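Local coordinates for protein CsuE (Acinetobacter baumannii, PDB 6FJY) that forms the adhesive tip of archaic chaperone-usher Csu pili, held before assembly by the chaperone CsuC, and probably promotes surface attachment during biofilm formation, at residues N22-N25 with S26-F29; S115-P118 with G119-A123. One frame throughout, in Å; residues are numbered along the deposited sequence.

Interaction 1 of 2, residues N22-N25 with S26-F29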
loop_
_atom_site.group_PDB
_atom_site.type_symbol
_atom_site.label_atom_id
_atom_site.label_comp_id
_atom_site.label_asym_id
_atom_site.label_seq_id
_atom_site.Cartn_x
_atom_site.Cartn_y
_atom_site.Cartn_z
ATOM N N ASN D 22 -7.389 13.906 0.424
ATOM C CA ASN D 22 -6.266 14.814 0.274
ATOM C C ASN D 22 -5.780 14.924 -1.154
ATOM O O ASN D 22 -4.914 15.761 -1.431
ATOM C CB ASN D 22 -5.102 14.372 1.161
ATOM C CG ASN D 22 -5.476 14.315 2.621
ATOM O OD1 ASN D 22 -6.092 15.242 3.149
ATOM N ND2 ASN D 22 -5.114 13.219 3.281
ATOM N N GLY D 23 -6.320 14.116 -2.061
ATOM C CA GLY D 23 -5.760 14.045 -3.395
ATOM C C GLY D 23 -4.314 13.614 -3.330
ATOM O O GLY D 23 -3.911 12.792 -2.499
ATOM N N GLU D 24 -3.513 14.190 -4.217
ATOM C CA GLU D 24 -2.072 13.974 -4.205
ATOM C C GLU D 24 -1.460 15.079 -5.041
ATOM O O GLU D 24 -1.859 15.277 -6.191
ATOM C CB GLU D 24 -1.710 12.600 -4.755
ATOM C CG GLU D 24 -0.232 12.408 -5.006
ATOM C CD GLU D 24 0.438 11.580 -3.946
ATOM O OE1 GLU D 24 0.085 11.717 -2.754
ATOM O OE2 GLU D 24 1.327 10.779 -4.312
ATOM N N ASN D 25 -0.528 15.816 -4.459
ATOM C CA ASN D 25 0.116 16.932 -5.126
ATOM C C ASN D 25 1.616 16.676 -5.169
ATOM O O ASN D 25 2.179 16.080 -4.244
ATOM C CB ASN D 25 -0.201 18.264 -4.407
ATOM C CG ASN D 25 -1.699 18.575 -4.365
ATOM O OD1 ASN D 25 -2.448 18.205 -5.264
ATOM N ND2 ASN D 25 -2.135 19.267 -3.320
ATOM N N SER D 26 2.250 17.104 -6.259
ATOM C CA SER D 26 3.703 17.069 -6.402
ATOM C C SER D 26 4.250 15.649 -6.203
ATOM O O SER D 26 4.931 15.340 -5.224
ATOM C CB SER D 26 4.358 18.061 -5.430
ATOM O OG SER D 26 5.770 17.961 -5.443
ATOM N N SER D 27 3.936 14.785 -7.168
ATOM C CA SER D 27 4.589 13.484 -7.274
ATOM C C SER D 27 5.623 13.583 -8.388
ATOM O O SER D 27 5.276 13.608 -9.572
ATOM C CB SER D 27 3.587 12.364 -7.531
ATOM O OG SER D 27 2.959 11.956 -6.331
ATOM N N GLN D 28 6.890 13.635 -7.998
ATOM C CA GLN D 28 7.983 13.907 -8.916
ATOM C C GLN D 28 8.274 12.695 -9.786
ATOM O O GLN D 28 8.425 11.578 -9.282
ATOM C CB GLN D 28 9.219 14.305 -8.124
ATOM C CG GLN D 28 10.512 14.292 -8.883
ATOM C CD GLN D 28 11.632 14.912 -8.065
ATOM O OE1 GLN D 28 11.394 15.497 -7.001
ATOM N NE2 GLN D 28 12.857 14.789 -8.557
ATOM N N PHE D 29 8.337 12.917 -11.097
ATOM C CA PHE D 29 8.711 11.876 -12.041
ATOM C C PHE D 29 9.668 12.451 -13.076
ATOM O O PHE D 29 9.763 13.667 -13.262
ATOM C CB PHE D 29 7.482 11.262 -12.726
ATOM C CG PHE D 29 6.859 12.136 -13.781
ATOM C CD1 PHE D 29 5.925 13.099 -13.443
ATOM C CD2 PHE D 29 7.172 11.960 -15.115
ATOM C CE1 PHE D 29 5.339 13.886 -14.414
ATOM C CE2 PHE D 29 6.593 12.745 -16.087
ATOM C CZ PHE D 29 5.672 13.703 -15.739
#
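Glu24 OE2 stands 2.9 Å from Ser27 OG, but it lies nearly in line with the CB-OG bond of the serine, which leaves the hydroxyl hydrogen turned well away from it. The acidic chain runs alongside the serine before turning its carboxylate to it: CG and CD of Glu24 are each 3.5 Å from Ser27 OG. CG leaves anti to the backbone nitrogen (chi1 169°), and a bend at chi2 (103°) swings OE2 round to the hydroxyl. Residues three apart on a regular strand would face opposite sides. Here the backbone pairs Glu24 with Leu110 and Ser27 with Ile108, so strand 24-31 carries one extra residue against strand 103-110, a beta bulge. Ser26 takes the unusual step, with positive phi (56°), and leaves Asn25 O and Ser26 O, both acceptors, 3.0 Å apart. Asn25 and Ser26 rest on Arg109 and Tyr107 of the partner strand, whereas Ser27 touches Ile12 of strand 9-15. Backbone pairing with strand 103-110 frames the bulge and probably holds it, whereas the glutamate and serine make a close approach of two oxygens that cannot be credited with that role.

Interaction 2 of 2, residues S115-P118 with G119-A123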
loop_
_atom_site.group_PDB
_atom_site.type_symbol
_atom_site.label_atom_id
_atom_site.label_comp_id
_atom_site.label_asym_id
_atom_site.label_seq_id
_atom_site.Cartn_x
_atom_site.Cartn_y
_atom_site.Cartn_z
ATOM N N SER D 115 -12.713 9.587 -6.261
ATOM C CA SER D 115 -12.955 8.314 -5.594
ATOM C C SER D 115 -12.979 7.220 -6.651
ATOM O O SER D 115 -13.863 7.209 -7.513
ATOM C CB SER D 115 -14.268 8.347 -4.808
ATOM O OG SER D 115 -14.515 7.110 -4.162
ATOM N N VAL D 116 -12.007 6.306 -6.582
ATOM C CA VAL D 116 -11.816 5.291 -7.613
ATOM C C VAL D 116 -11.340 3.999 -6.962
ATOM O O VAL D 116 -10.787 3.998 -5.860
ATOM C CB VAL D 116 -10.820 5.768 -8.700
ATOM C CG1 VAL D 116 -9.390 5.310 -8.387
ATOM C CG2 VAL D 116 -11.262 5.300 -10.060
ATOM N N SER D 117 -11.568 2.884 -7.657
ATOM C CA SER D 117 -11.234 1.575 -7.118
ATOM C C SER D 117 -9.728 1.330 -7.191
ATOM O O SER D 117 -9.040 1.907 -8.035
ATOM C CB SER D 117 -11.970 0.479 -7.882
ATOM O OG SER D 117 -11.568 0.444 -9.239
ATOM N N PRO D 118 -9.191 0.496 -6.298
ATOM C CA PRO D 118 -7.773 0.144 -6.395
ATOM C C PRO D 118 -7.494 -0.618 -7.682
ATOM O O PRO D 118 -8.334 -1.365 -8.186
ATOM C CB PRO D 118 -7.532 -0.734 -5.160
ATOM C CG PRO D 118 -8.659 -0.445 -4.243
ATOM C CD PRO D 118 -9.827 -0.105 -5.115
ATOM N N GLY D 119 -6.300 -0.417 -8.203
ATOM C CA GLY D 119 -5.897 -1.009 -9.460
ATOM C C GLY D 119 -4.848 -0.137 -10.115
ATOM O O GLY D 119 -4.436 0.890 -9.580
ATOM N N VAL D 120 -4.418 -0.573 -11.293
ATOM C CA VAL D 120 -3.447 0.191 -12.066
ATOM C C VAL D 120 -4.192 1.095 -13.035
ATOM O O VAL D 120 -5.232 0.725 -13.594
ATOM C CB VAL D 120 -2.459 -0.732 -12.797
ATOM C CG1 VAL D 120 -3.176 -1.570 -13.847
ATOM C CG2 VAL D 120 -1.356 0.090 -13.421
ATOM N N TYR D 121 -3.674 2.307 -13.206
ATOM C CA TYR D 121 -4.326 3.340 -13.998
ATOM C C TYR D 121 -3.295 3.908 -14.961
ATOM O O TYR D 121 -2.389 4.640 -14.548
ATOM C CB TYR D 121 -4.926 4.417 -13.092
ATOM C CG TYR D 121 -6.178 3.953 -12.372
ATOM C CD1 TYR D 121 -6.108 3.045 -11.324
ATOM C CD2 TYR D 121 -7.428 4.421 -12.743
ATOM C CE1 TYR D 121 -7.249 2.609 -10.673
ATOM C CE2 TYR D 121 -8.573 3.994 -12.093
ATOM C CZ TYR D 121 -8.477 3.084 -11.057
ATOM O OH TYR D 121 -9.618 2.660 -10.409
ATOM N N GLN D 122 -3.428 3.559 -16.240
ATOM C CA GLN D 122 -2.429 3.871 -17.252
ATOM C C GLN D 122 -2.849 5.116 -18.018
ATOM O O GLN D 122 -3.991 5.208 -18.476
ATOM C CB GLN D 122 -2.256 2.701 -18.218
ATOM C CG GLN D 122 -1.054 2.836 -19.135
ATOM C CD GLN D 122 0.256 2.730 -18.379
ATOM O OE1 GLN D 122 1.236 3.398 -18.711
ATOM N NE2 GLN D 122 0.280 1.881 -17.355
ATOM N N ALA D 123 -1.931 6.070 -18.151
ATOM C CA ALA D 123 -2.215 7.256 -18.944
ATOM C C ALA D 123 -2.609 6.845 -20.359
ATOM O O ALA D 123 -2.129 5.845 -20.892
ATOM C CB ALA D 123 -1.003 8.191 -18.973
#
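The ring of Tyr121 has Gly119 O in plane at one edge, Ser117 O and Pro118 C also at the edge near its plane, and Val116 slanting in from the preceding loop. Both Val116 methyls come from one side at the hydroxyl end of the ring, CG1 obliquely at 3.6 Å from Tyr121 CZ and CG2 at the same distance from Tyr121 CE2 and 3.1 Å from Tyr121 OH. The hydroxyl donates to Ser117 O at 2.6 Å, bent at the carbonyl (C=O...O angle 130°) and tilted 24° from the carbonyl plane. This is a tyrosine corner, common in Greek-key beta sandwiches such as the Ig-like folds: a tyrosine near the start of a strand bonds back to the backbone four residues earlier, across a Pro-Gly step. Gly119 adopts backbone angles that would jam a CB against Pro118 O. Tyr121 CG lies anti to its own carbonyl carbon (chi1 -74°), directing the ring back toward the loop, whose Ser117-Pro118 backbone meets it edge-on. A weak hydrogen bond from Asn61 also reaches Tyr121 OH, while Ser117 OG, 3.2 Å from Tyr121 OH, is hydrogen-bonded to Glu66. Within the corner, Val120 points away from the loop and packs on Ile229 of the CsuC chain.

How the interactions relate
Both interactions are local features of the chain near the surface, their centres about 15 Å apart and their nearest atoms about 9 Å apart, without touching. Strand 103-110 relates them: it pairs with the bulged strand of interaction 1, and the loop that follows it supplies residues 115-118 of interaction 2. The first alters the course of a strand, with polar side chains at or near the surface and a close oxygen-oxygen approach without hydrogen-bond geometry. The second turns a loop into strand 119-136 around a buried aromatic ring, combining apolar packing with a directed hydrogen bond. Only interaction 2 includes a residue packed against CsuC; no other protein chain touches residues 22-29.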